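Local coordinates for hypothetical protein PH0226 (Pyrococcus horikoshii, PDB 1VE3) that binds S-adenosylmethionine and is probably a methyltransferase of the Rossmann-like class, although its precise function is not established, at residues Q171-V176 with R188-V193; Q123-V128 with K204-K209; M140-L145 with Y220-N225. All coordinates share one frame; numbering follows the deposited sequence.

Interaction 1: residues Q171-V176 with R188-V193; sequences QEERTV and RVRFNV
V176 and F191 form an antiparallel hydrogen-bonded pair in the beta hairpin of strands 175-179 and 188-192, part of a small three-stranded antiparallel sheet. The evidence is reciprocal: V176 N donates to F191 O at 3.0 Å, and F191 N returns a bond to V176 O at 2.8 Å. One residue along, T175 and N192 make the non-hydrogen-bonded pair, where T175 CA approaches F191 O in a CA-H...O contact. Beyond it V193 N donates to R174 O, nearly straight at 171° but with the donor 42° above the carbonyl plane.

The apolar contacts centre on V176 and V193, whose side chains meet at about a right angle. V176 CG1 sits between its own backbone N and carbonyl carbon (chi1 65°), 3.6 Å from V193 CG2, and it also reaches F191 CB. The same V193 methyl presses against the backbone at T175 C, 3.4 Å away. F191 meets Y6 edge-to-face, and its side chain is about 8 Å from a bound S-adenosylmethionine.

T175 and N192 share one face of the sheet. N192 ND2 is anchored to V114 O. T175 OG1 lies at the edge of the R190 guanidinium and in its plane. From the loop, E173 OE1 is 4.3 Å from R190 NE but well out of that plane, which leaves only attraction between charges. R174, also in the loop, has its guanidinium in a cation-pi contact with W194 and is tied by a water that accepts from NE and donates to V193 O at 3.1 Å.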
loop_
_atom_site.group_PDB
_atom_site.type_symbol
_atom_site.label_atom_id
_atom_site.label_comp_id
_atom_site.label_asym_id
_atom_site.label_seq_id
_atom_site.Cartn_x
_atom_site.Cartn_y
_atom_site.Cartn_z
ATOM N N GLN A 171 -22.499 14.858 17.894
ATOM C CA GLN A 171 -21.659 16.001 18.094
ATOM C C GLN A 171 -21.849 16.652 19.433
ATOM O O GLN A 171 -21.089 17.529 19.801
ATOM C CB GLN A 171 -21.886 17.005 16.981
ATOM C CG GLN A 171 -20.676 17.227 16.114
ATOM C CD GLN A 171 -19.881 15.954 15.896
ATOM O OE1 GLN A 171 -19.117 15.528 16.763
ATOM N NE2 GLN A 171 -20.043 15.347 14.722
ATOM N N GLU A 172 -22.866 16.231 20.172
ATOM C CA GLU A 172 -23.164 16.749 21.489
ATOM C C GLU A 172 -22.177 16.036 22.410
ATOM O O GLU A 172 -22.250 16.133 23.635
ATOM C CB GLU A 172 -24.602 16.380 21.896
ATOM C CG GLU A 172 -25.648 16.692 20.812
ATOM C CD GLU A 172 -25.521 15.822 19.565
ATOM O OE1 GLU A 172 -25.727 14.592 19.667
ATOM O OE2 GLU A 172 -25.218 16.370 18.481
ATOM N N GLU A 173 -21.244 15.321 21.784
ATOM C CA GLU A 173 -20.227 14.543 22.483
ATOM C C GLU A 173 -18.941 14.491 21.658
ATOM O O GLU A 173 -17.875 14.131 22.168
ATOM C CB GLU A 173 -20.755 13.121 22.709
ATOM C CG GLU A 173 -19.989 12.297 23.728
ATOM C CD GLU A 173 -20.679 10.978 24.040
ATOM O OE1 GLU A 173 -20.689 10.079 23.169
ATOM O OE2 GLU A 173 -21.224 10.848 25.157
ATOM N N ARG A 174 -19.048 14.846 20.380
ATOM C CA ARG A 174 -17.902 14.839 19.482
ATOM C C ARG A 174 -17.412 13.410 19.224
ATOM O O ARG A 174 -16.208 13.151 19.200
ATOM C CB ARG A 174 -16.764 15.670 20.082
ATOM C CG ARG A 174 -17.151 17.087 20.467
ATOM C CD ARG A 174 -15.989 17.775 21.163
ATOM N NE ARG A 174 -14.821 17.863 20.292
ATOM C CZ ARG A 174 -14.588 18.859 19.442
ATOM N NH1 ARG A 174 -15.438 19.874 19.344
ATOM N NH2 ARG A 174 -13.505 18.834 18.678
ATOM N N THR A 175 -18.346 12.482 19.048
ATOM C CA THR A 175 -17.995 11.090 18.782
ATOM C C THR A 175 -18.934 10.530 17.731
ATOM O O THR A 175 -19.944 11.146 17.397
ATOM C CB THR A 175 -18.120 10.197 20.039
ATOM O OG1 THR A 175 -19.499 10.088 20.409
ATOM C CG2 THR A 175 -17.322 10.778 21.208
ATOM N N VAL A 176 -18.605 9.351 17.217
ATOM C CA VAL A 176 -19.438 8.722 16.204
ATOM C C VAL A 176 -19.259 7.211 16.217
ATOM O O VAL A 176 -18.158 6.701 16.449
ATOM C CB VAL A 176 -19.097 9.252 14.788
ATOM C CG1 VAL A 176 -17.688 8.845 14.408
ATOM C CG2 VAL A 176 -20.091 8.714 13.776
ATOM N N ARG A 188 -19.174 -2.809 15.888
ATOM C CA ARG A 188 -19.240 -1.353 15.941
ATOM C C ARG A 188 -18.011 -0.744 16.597
ATOM O O ARG A 188 -17.390 -1.347 17.469
ATOM C CB ARG A 188 -20.486 -0.909 16.711
ATOM C CG ARG A 188 -21.792 -1.258 16.030
ATOM C CD ARG A 188 -22.996 -0.960 16.915
ATOM N NE ARG A 188 -22.957 -1.700 18.176
ATOM C CZ ARG A 188 -22.382 -1.264 19.297
ATOM N NH1 ARG A 188 -21.795 -0.074 19.334
ATOM N NH2 ARG A 188 -22.385 -2.027 20.383
ATOM N N VAL A 189 -17.669 0.465 16.168
ATOM C CA VAL A 189 -16.528 1.179 16.720
ATOM C C VAL A 189 -16.930 2.629 16.953
ATOM O O VAL A 189 -17.623 3.221 16.128
ATOM C CB VAL A 189 -15.321 1.170 15.750
ATOM C CG1 VAL A 189 -14.098 1.764 16.434
ATOM C CG2 VAL A 189 -15.035 -0.247 15.280
ATOM N N ARG A 190 -16.514 3.188 18.084
ATOM C CA ARG A 190 -16.798 4.586 18.387
ATOM C C ARG A 190 -15.491 5.367 18.248
ATOM O O ARG A 190 -14.483 5.018 18.851
ATOM C CB ARG A 190 -17.365 4.741 19.805
ATOM C CG ARG A 190 -17.467 6.197 20.256
ATOM C CD ARG A 190 -18.262 6.373 21.547
ATOM N NE ARG A 190 -19.699 6.314 21.310
ATOM C CZ ARG A 190 -20.461 5.251 21.536
ATOM N NH1 ARG A 190 -21.762 5.310 21.275
ATOM N NH2 ARG A 190 -19.930 4.137 22.038
ATOM N N PHE A 191 -15.512 6.413 17.431
ATOM C CA PHE A 191 -14.333 7.242 17.201
ATOM C C PHE A 191 -14.547 8.636 17.765
ATOM O O PHE A 191 -15.669 9.138 17.751
ATOM C CB PHE A 191 -14.079 7.427 15.698
ATOM C CG PHE A 191 -13.757 6.167 14.955
ATOM C CD1 PHE A 191 -12.502 5.581 15.060
ATOM C CD2 PHE A 191 -14.702 5.586 14.116
ATOM C CE1 PHE A 191 -12.191 4.430 14.332
ATOM C CE2 PHE A 191 -14.402 4.435 13.385
ATOM C CZ PHE A 191 -13.145 3.856 13.493
ATOM N N ASN A 192 -13.476 9.263 18.251
ATOM C CA ASN A 192 -13.570 10.644 18.721
ATOM C C ASN A 192 -13.532 11.417 17.407
ATOM O O ASN A 192 -12.679 11.146 16.561
ATOM C CB ASN A 192 -12.364 11.031 19.579
ATOM C CG ASN A 192 -12.489 10.555 21.008
ATOM O OD1 ASN A 192 -13.336 11.038 21.756
ATOM N ND2 ASN A 192 -11.642 9.611 21.399
ATOM N N VAL A 193 -14.450 12.361 17.225
ATOM C CA VAL A 193 -14.492 13.126 15.984
ATOM C C VAL A 193 -13.777 14.470 16.105
ATOM O O VAL A 193 -14.101 15.282 16.972
ATOM C CB VAL A 193 -15.947 13.394 15.538
ATOM C CG1 VAL A 193 -15.954 13.965 14.124
ATOM C CG2 VAL A 193 -16.773 12.110 15.614
HETATM O O HOH W 1 -14.576 13.361 21.397
HETATM O O HOH W 2 -13.318 15.160 19.974
HETATM O O HOH W 3 -21.322 7.775 20.106
#

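Interaction 2: residues Q123-V128 with K204-K209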
loop_
_atom_site.group_PDB
_atom_site.type_symbol
_atom_site.label_atom_id
_atom_site.label_comp_id
_atom_site.label_asym_id
_atom_site.label_seq_id
_atom_site.Cartn_x
_atom_site.Cartn_y
_atom_site.Cartn_z
ATOM N N GLN A 123 -3.479 16.646 26.808
ATOM C CA GLN A 123 -2.364 16.088 27.576
ATOM C C GLN A 123 -1.242 15.627 26.649
ATOM O O GLN A 123 -0.067 15.813 26.948
ATOM C CB GLN A 123 -2.838 14.904 28.430
ATOM C CG GLN A 123 -4.105 15.183 29.229
ATOM C CD GLN A 123 -4.755 13.919 29.788
ATOM O OE1 GLN A 123 -4.911 12.920 29.083
ATOM N NE2 GLN A 123 -5.151 13.968 31.056
ATOM N N VAL A 124 -1.604 15.014 25.525
ATOM C CA VAL A 124 -0.602 14.549 24.573
ATOM C C VAL A 124 0.213 15.720 24.021
ATOM O O VAL A 124 1.444 15.672 24.008
ATOM C CB VAL A 124 -1.252 13.804 23.396
ATOM C CG1 VAL A 124 -0.208 13.484 22.337
ATOM C CG2 VAL A 124 -1.906 12.523 23.892
ATOM N N PHE A 125 -0.472 16.770 23.569
ATOM C CA PHE A 125 0.221 17.937 23.032
ATOM C C PHE A 125 1.161 18.533 24.071
ATOM O O PHE A 125 2.277 18.939 23.746
ATOM C CB PHE A 125 -0.767 19.013 22.575
ATOM C CG PHE A 125 -1.447 18.718 21.259
ATOM C CD1 PHE A 125 -1.081 17.619 20.489
ATOM C CD2 PHE A 125 -2.455 19.556 20.792
ATOM C CE1 PHE A 125 -1.717 17.356 19.269
ATOM C CE2 PHE A 125 -3.095 19.307 19.579
ATOM C CZ PHE A 125 -2.724 18.201 18.814
ATOM N N LYS A 126 0.706 18.583 25.323
ATOM C CA LYS A 126 1.519 19.127 26.400
ATOM C C LYS A 126 2.779 18.281 26.558
ATOM O O LYS A 126 3.888 18.815 26.648
ATOM C CB LYS A 126 0.726 19.149 27.709
ATOM C CG LYS A 126 1.337 20.032 28.783
ATOM C CD LYS A 126 0.422 20.146 29.993
ATOM C CE LYS A 126 -0.926 20.727 29.612
ATOM N NZ LYS A 126 -1.841 20.816 30.783
ATOM N N GLU A 127 2.607 16.962 26.576
ATOM C CA GLU A 127 3.737 16.044 26.705
ATOM C C GLU A 127 4.691 16.129 25.514
ATOM O O GLU A 127 5.910 16.049 25.684
ATOM C CB GLU A 127 3.240 14.602 26.858
ATOM C CG GLU A 127 2.910 14.230 28.283
ATOM C CD GLU A 127 4.138 14.274 29.168
ATOM O OE1 GLU A 127 4.902 13.289 29.169
ATOM O OE2 GLU A 127 4.347 15.299 29.848
ATOM N N VAL A 128 4.134 16.291 24.314
ATOM C CA VAL A 128 4.948 16.385 23.109
ATOM C C VAL A 128 5.850 17.611 23.189
ATOM O O VAL A 128 7.047 17.536 22.914
ATOM C CB VAL A 128 4.073 16.507 21.843
ATOM C CG1 VAL A 128 4.950 16.792 20.633
ATOM C CG2 VAL A 128 3.267 15.213 21.639
ATOM N N LYS A 204 -2.544 25.443 19.223
ATOM C CA LYS A 204 -2.138 26.832 19.471
ATOM C C LYS A 204 -1.726 27.120 20.915
ATOM O O LYS A 204 -1.113 28.157 21.191
ATOM C CB LYS A 204 -3.258 27.798 19.073
ATOM C CG LYS A 204 -3.525 27.886 17.577
ATOM C CD LYS A 204 -4.628 28.888 17.288
ATOM C CE LYS A 204 -4.915 29.008 15.789
ATOM N NZ LYS A 204 -3.762 29.547 15.009
ATOM N N LEU A 205 -2.064 26.220 21.837
ATOM C CA LEU A 205 -1.698 26.419 23.237
ATOM C C LEU A 205 -0.248 26.016 23.485
ATOM O O LEU A 205 0.375 26.474 24.447
ATOM C CB LEU A 205 -2.593 25.591 24.171
ATOM C CG LEU A 205 -4.117 25.680 24.057
ATOM C CD1 LEU A 205 -4.754 24.950 25.243
ATOM C CD2 LEU A 205 -4.565 27.136 24.027
ATOM N N TYR A 206 0.292 25.175 22.610
ATOM C CA TYR A 206 1.653 24.678 22.786
ATOM C C TYR A 206 2.606 24.888 21.621
ATOM O O TYR A 206 3.819 24.842 21.807
ATOM C CB TYR A 206 1.600 23.180 23.111
ATOM C CG TYR A 206 0.627 22.844 24.220
ATOM C CD1 TYR A 206 0.894 23.210 25.536
ATOM C CD2 TYR A 206 -0.593 22.221 23.941
ATOM C CE1 TYR A 206 -0.026 22.973 26.550
ATOM C CE2 TYR A 206 -1.525 21.979 24.943
ATOM C CZ TYR A 206 -1.236 22.359 26.248
ATOM O OH TYR A 206 -2.156 22.148 27.246
ATOM N N PHE A 207 2.082 25.103 20.420
ATOM C CA PHE A 207 2.965 25.260 19.267
ATOM C C PHE A 207 2.599 26.382 18.312
ATOM O O PHE A 207 1.492 26.919 18.356
ATOM C CB PHE A 207 2.997 23.987 18.415
ATOM C CG PHE A 207 3.031 22.705 19.192
ATOM C CD1 PHE A 207 1.849 22.074 19.567
ATOM C CD2 PHE A 207 4.245 22.094 19.495
ATOM C CE1 PHE A 207 1.876 20.844 20.227
ATOM C CE2 PHE A 207 4.284 20.875 20.152
ATOM C CZ PHE A 207 3.104 20.246 20.522
ATOM N N THR A 208 3.548 26.724 17.446
ATOM C CA THR A 208 3.344 27.701 16.395
ATOM C C THR A 208 3.512 26.819 15.156
ATOM O O THR A 208 4.336 25.902 15.157
ATOM C CB THR A 208 4.429 28.793 16.414
ATOM O OG1 THR A 208 5.738 28.204 16.286
ATOM C CG2 THR A 208 4.370 29.546 17.727
ATOM N N LYS A 209 2.725 27.044 14.111
ATOM C CA LYS A 209 2.885 26.177 12.951
ATOM C C LYS A 209 3.919 26.638 11.938
ATOM O O LYS A 209 3.944 27.797 11.505
ATOM C CB LYS A 209 1.541 25.931 12.248
ATOM C CG LYS A 209 0.909 27.122 11.605
ATOM C CD LYS A 209 -0.118 26.678 10.565
ATOM C CE LYS A 209 -1.189 25.772 11.164
ATOM N NZ LYS A 209 -2.277 25.474 10.186
#
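Y206, just before strand 207-215, and F207, at its first position, both carry CG anti to the carbonyl carbon (chi1 -50° and -41°) and send their rings to helix 118-131. On the helix, K126 has CG anti to the backbone N, which sets CG on the side of the tyrosine ring, 3.9 Å from Y206 CE1; the two side chains cross at a slant.

K126 CA lies over the centre of the Y206 ring, 4.1 Å above its plane, with F125 C and K126 CB over the same face. L205 CB sits over the opposite face, offset toward the rim, so the ring is held between the helix and L205. At one side F125 CB meets Y206 CD2 at 3.5 Å. At the far end K126 CE comes to 3.0 Å from Y206 OH; the hydroxyl itself bonds to N122 ND2, one turn back along the helix. An alanine in place of Y206 would probably open a gap beside the helix, leaving N122 ND2 without its hydroxyl partner and the K126 chain free to turn.

F207 lies deeper. Its edge points at the face of the F125 ring in a T-shaped pair, with centroids 6.0 Å apart and planes at 82°. Its CZ is 3.6 Å from F125 O and 3.9 Å from V128 CG1, which lodges the tip of the ring between the F125 carbonyl and the V128 side chain. F138 of strand 136-143 stacks on F207, while F125 continues onto L202 and A203 of helix 196-203.

No hydrogen bond joins the two segments, and aromatic and aliphatic packing carries the contact. Such packing of a helix against the sheet is characteristic of the alpha/beta/alpha layering of Rossmann-like methyltransferases; here it brings helix 118-131 against the start of edge strand 207-215.

Interaction 3: residues M140-L145 with Y220-N225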
loop_
_atom_site.group_PDB
_atom_site.type_symbol
_atom_site.label_atom_id
_atom_site.label_comp_id
_atom_site.label_asym_id
_atom_site.label_seq_id
_atom_site.Cartn_x
_atom_site.Cartn_y
_atom_site.Cartn_z
HETATM N N MSE A 140 2.356 16.055 12.701
HETATM C CA MSE A 140 1.214 15.157 12.777
HETATM C C MSE A 140 0.346 15.142 11.520
HETATM O O MSE A 140 0.267 16.114 10.768
HETATM C CB MSE A 140 0.364 15.440 14.041
HETATM C CG MSE A 140 -0.709 16.523 13.968
HETATM SE SE MSE A 140 -1.965 16.430 15.518
HETATM C CE MSE A 140 -3.367 15.418 14.692
ATOM N N TYR A 141 -0.272 13.995 11.283
ATOM C CA TYR A 141 -1.143 13.811 10.139
ATOM C C TYR A 141 -2.462 13.328 10.700
ATOM O O TYR A 141 -2.501 12.382 11.491
ATOM C CB TYR A 141 -0.572 12.763 9.183
ATOM C CG TYR A 141 -1.545 12.365 8.095
ATOM C CD1 TYR A 141 -1.773 13.189 6.992
ATOM C CD2 TYR A 141 -2.253 11.172 8.182
ATOM C CE1 TYR A 141 -2.689 12.825 6.004
ATOM C CE2 TYR A 141 -3.167 10.800 7.203
ATOM C CZ TYR A 141 -3.381 11.626 6.120
ATOM O OH TYR A 141 -4.305 11.251 5.166
ATOM N N PHE A 142 -3.543 13.989 10.314
ATOM C CA PHE A 142 -4.852 13.601 10.809
ATOM C C PHE A 142 -5.905 13.867 9.762
ATOM O O PHE A 142 -5.672 14.579 8.780
ATOM C CB PHE A 142 -5.207 14.362 12.099
ATOM C CG PHE A 142 -5.396 15.846 11.906
ATOM C CD1 PHE A 142 -4.298 16.692 11.750
ATOM C CD2 PHE A 142 -6.673 16.393 11.852
ATOM C CE1 PHE A 142 -4.471 18.063 11.540
ATOM C CE2 PHE A 142 -6.856 17.758 11.642
ATOM C CZ PHE A 142 -5.753 18.596 11.484
ATOM N N THR A 143 -7.076 13.291 9.985
ATOM C CA THR A 143 -8.178 13.456 9.065
ATOM C C THR A 143 -9.279 14.247 9.753
ATOM O O THR A 143 -9.619 13.975 10.904
ATOM C CB THR A 143 -8.713 12.078 8.615
ATOM O OG1 THR A 143 -7.666 11.381 7.932
ATOM C CG2 THR A 143 -9.911 12.226 7.684
ATOM N N ASP A 144 -9.810 15.243 9.053
ATOM C CA ASP A 144 -10.890 16.045 9.596
ATOM C C ASP A 144 -12.125 15.153 9.491
ATOM O O ASP A 144 -12.870 15.203 8.506
ATOM C CB ASP A 144 -11.080 17.318 8.769
ATOM C CG ASP A 144 -12.110 18.262 9.373
ATOM O OD1 ASP A 144 -13.176 17.779 9.810
ATOM O OD2 ASP A 144 -11.861 19.488 9.399
ATOM N N LEU A 145 -12.318 14.318 10.505
ATOM C CA LEU A 145 -13.450 13.432 10.288
ATOM C C LEU A 145 -14.766 14.168 10.514
ATOM O O LEU A 145 -15.820 13.769 10.038
ATOM C CB LEU A 145 -13.333 12.261 11.264
ATOM C CG LEU A 145 -14.314 11.131 10.945
ATOM C CD1 LEU A 145 -15.139 11.413 9.686
ATOM C CD2 LEU A 145 -13.619 9.790 10.709
ATOM N N TYR A 220 -4.687 16.382 6.631
ATOM C CA TYR A 220 -3.624 17.377 6.759
ATOM C C TYR A 220 -2.352 16.907 7.425
ATOM O O TYR A 220 -2.385 16.154 8.399
ATOM C CB TYR A 220 -4.131 18.576 7.557
ATOM C CG TYR A 220 -5.337 19.227 6.954
ATOM C CD1 TYR A 220 -5.209 20.222 5.985
ATOM C CD2 TYR A 220 -6.613 18.808 7.308
ATOM C CE1 TYR A 220 -6.326 20.776 5.386
ATOM C CE2 TYR A 220 -7.730 19.350 6.717
ATOM C CZ TYR A 220 -7.585 20.332 5.757
ATOM O OH TYR A 220 -8.707 20.853 5.165
ATOM N N LEU A 221 -1.223 17.359 6.889
ATOM C CA LEU A 221 0.078 17.067 7.461
ATOM C C LEU A 221 0.499 18.424 7.993
ATOM O O LEU A 221 0.639 19.369 7.220
ATOM C CB LEU A 221 1.080 16.612 6.404
ATOM C CG LEU A 221 2.468 16.401 7.000
ATOM C CD1 LEU A 221 2.504 15.083 7.747
ATOM C CD2 LEU A 221 3.509 16.421 5.904
ATOM N N THR A 222 0.680 18.530 9.305
ATOM C CA THR A 222 1.069 19.804 9.902
ATOM C C THR A 222 2.422 19.747 10.598
ATOM O O THR A 222 2.738 18.774 11.276
ATOM C CB THR A 222 0.025 20.275 10.930
ATOM O OG1 THR A 222 -1.258 20.371 10.299
ATOM C CG2 THR A 222 0.412 21.642 11.477
ATOM N N VAL A 223 3.221 20.797 10.426
ATOM C CA VAL A 223 4.532 20.871 11.055
ATOM C C VAL A 223 4.495 21.951 12.140
ATOM O O VAL A 223 4.231 23.117 11.859
ATOM C CB VAL A 223 5.632 21.191 10.015
ATOM C CG1 VAL A 223 6.993 21.252 10.693
ATOM C CG2 VAL A 223 5.645 20.105 8.934
ATOM N N TYR A 224 4.763 21.552 13.378
ATOM C CA TYR A 224 4.727 22.471 14.513
ATOM C C TYR A 224 6.068 22.647 15.221
ATOM O O TYR A 224 6.891 21.737 15.252
ATOM C CB TYR A 224 3.698 21.984 15.547
ATOM C CG TYR A 224 2.249 22.195 15.162
ATOM C CD1 TYR A 224 1.715 23.477 15.065
ATOM C CD2 TYR A 224 1.407 21.114 14.915
ATOM C CE1 TYR A 224 0.382 23.681 14.734
ATOM C CE2 TYR A 224 0.067 21.303 14.585
ATOM C CZ TYR A 224 -0.437 22.588 14.496
ATOM O OH TYR A 224 -1.758 22.789 14.174
ATOM N N ASN A 225 6.267 23.828 15.799
ATOM C CA ASN A 225 7.476 24.129 16.555
ATOM C C ASN A 225 6.999 24.432 17.974
ATOM O O ASN A 225 6.039 25.177 18.161
ATOM C CB ASN A 225 8.185 25.351 15.971
ATOM C CG ASN A 225 8.653 25.129 14.545
ATOM O OD1 ASN A 225 8.760 26.071 13.766
ATOM N ND2 ASN A 225 8.945 23.877 14.201
HETATM O O HOH W 4 -11.068 20.568 6.801
#
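M140 and T222 exchange two backbone hydrogen bonds: T222 N donates to M140 O at 2.9 Å and M140 N to T222 O at 3.1 Å. Two residues on, the exchange recurs between Y220 N and F142 O (3.0 Å) and between F142 N and Y220 O. Between these hydrogen-bonded pairs, Y141 and L221 form a non-hydrogen-bonded pair, and Y141 CA makes a CA-H...O contact with Y220 O at 3.2 Å.

Such pairing, with the strands at 147° between their directions, sets strand 219-226 antiparallel to strand 136-143. This is the hallmark of the class I methyltransferase sheet: the last strand in the chain runs against the parallel ones and is inserted between 136-143 and 207-215.

Apolar contacts divide over two faces. On one, M140 (a selenomethionine), F142, Y220 and T222 gather, and V199 of helix 196-203 packs on M140 and F142. F142 CG occupies the crowded position between backbone N and carbonyl carbon (chi1 66°), and its ring reaches back across the strands to put CE1 4.0 Å from Y220 CB. The F142 and Y220 rings meet obliquely, their planes inclined at 36°. On the other face Y141 CB meets L221 CD1 at 4.1 Å, and the side chain of Y141 is about 7 Å from a bound S-adenosylmethionine.

Polar side chains find partners outside the strand pair. T222 OG1 bonds to E212, and D144 N-caps helix 145-148 with OD1 on E147 N. D144 OD2 takes K196 N and also a water, 2.9 Å away, that connects it to Y220 OH.

How the interactions relate
Interaction 3 lies deepest, its centre about 9 Å from the centre of the chain, and joins neighbouring strands of the main sheet by backbone bonds. Interaction 2, centred about 14 Å from that point, is also buried but works by aromatic packing of a helix on that sheet, with no hydrogen bond across it. The two share ground: strands 207-215 and 219-226 are adjacent, T208 O lies 2.9 Å from N225 N in a probable hydrogen bond, and F207 CB packs on Y224 CB. Interaction 1, centred about 18 Å from the chain centre and only partly buried, repeats the antiparallel bonding in a separate small sheet, with waters and arginines at its surface. It touches interaction 3 through V193 CG1 against L145.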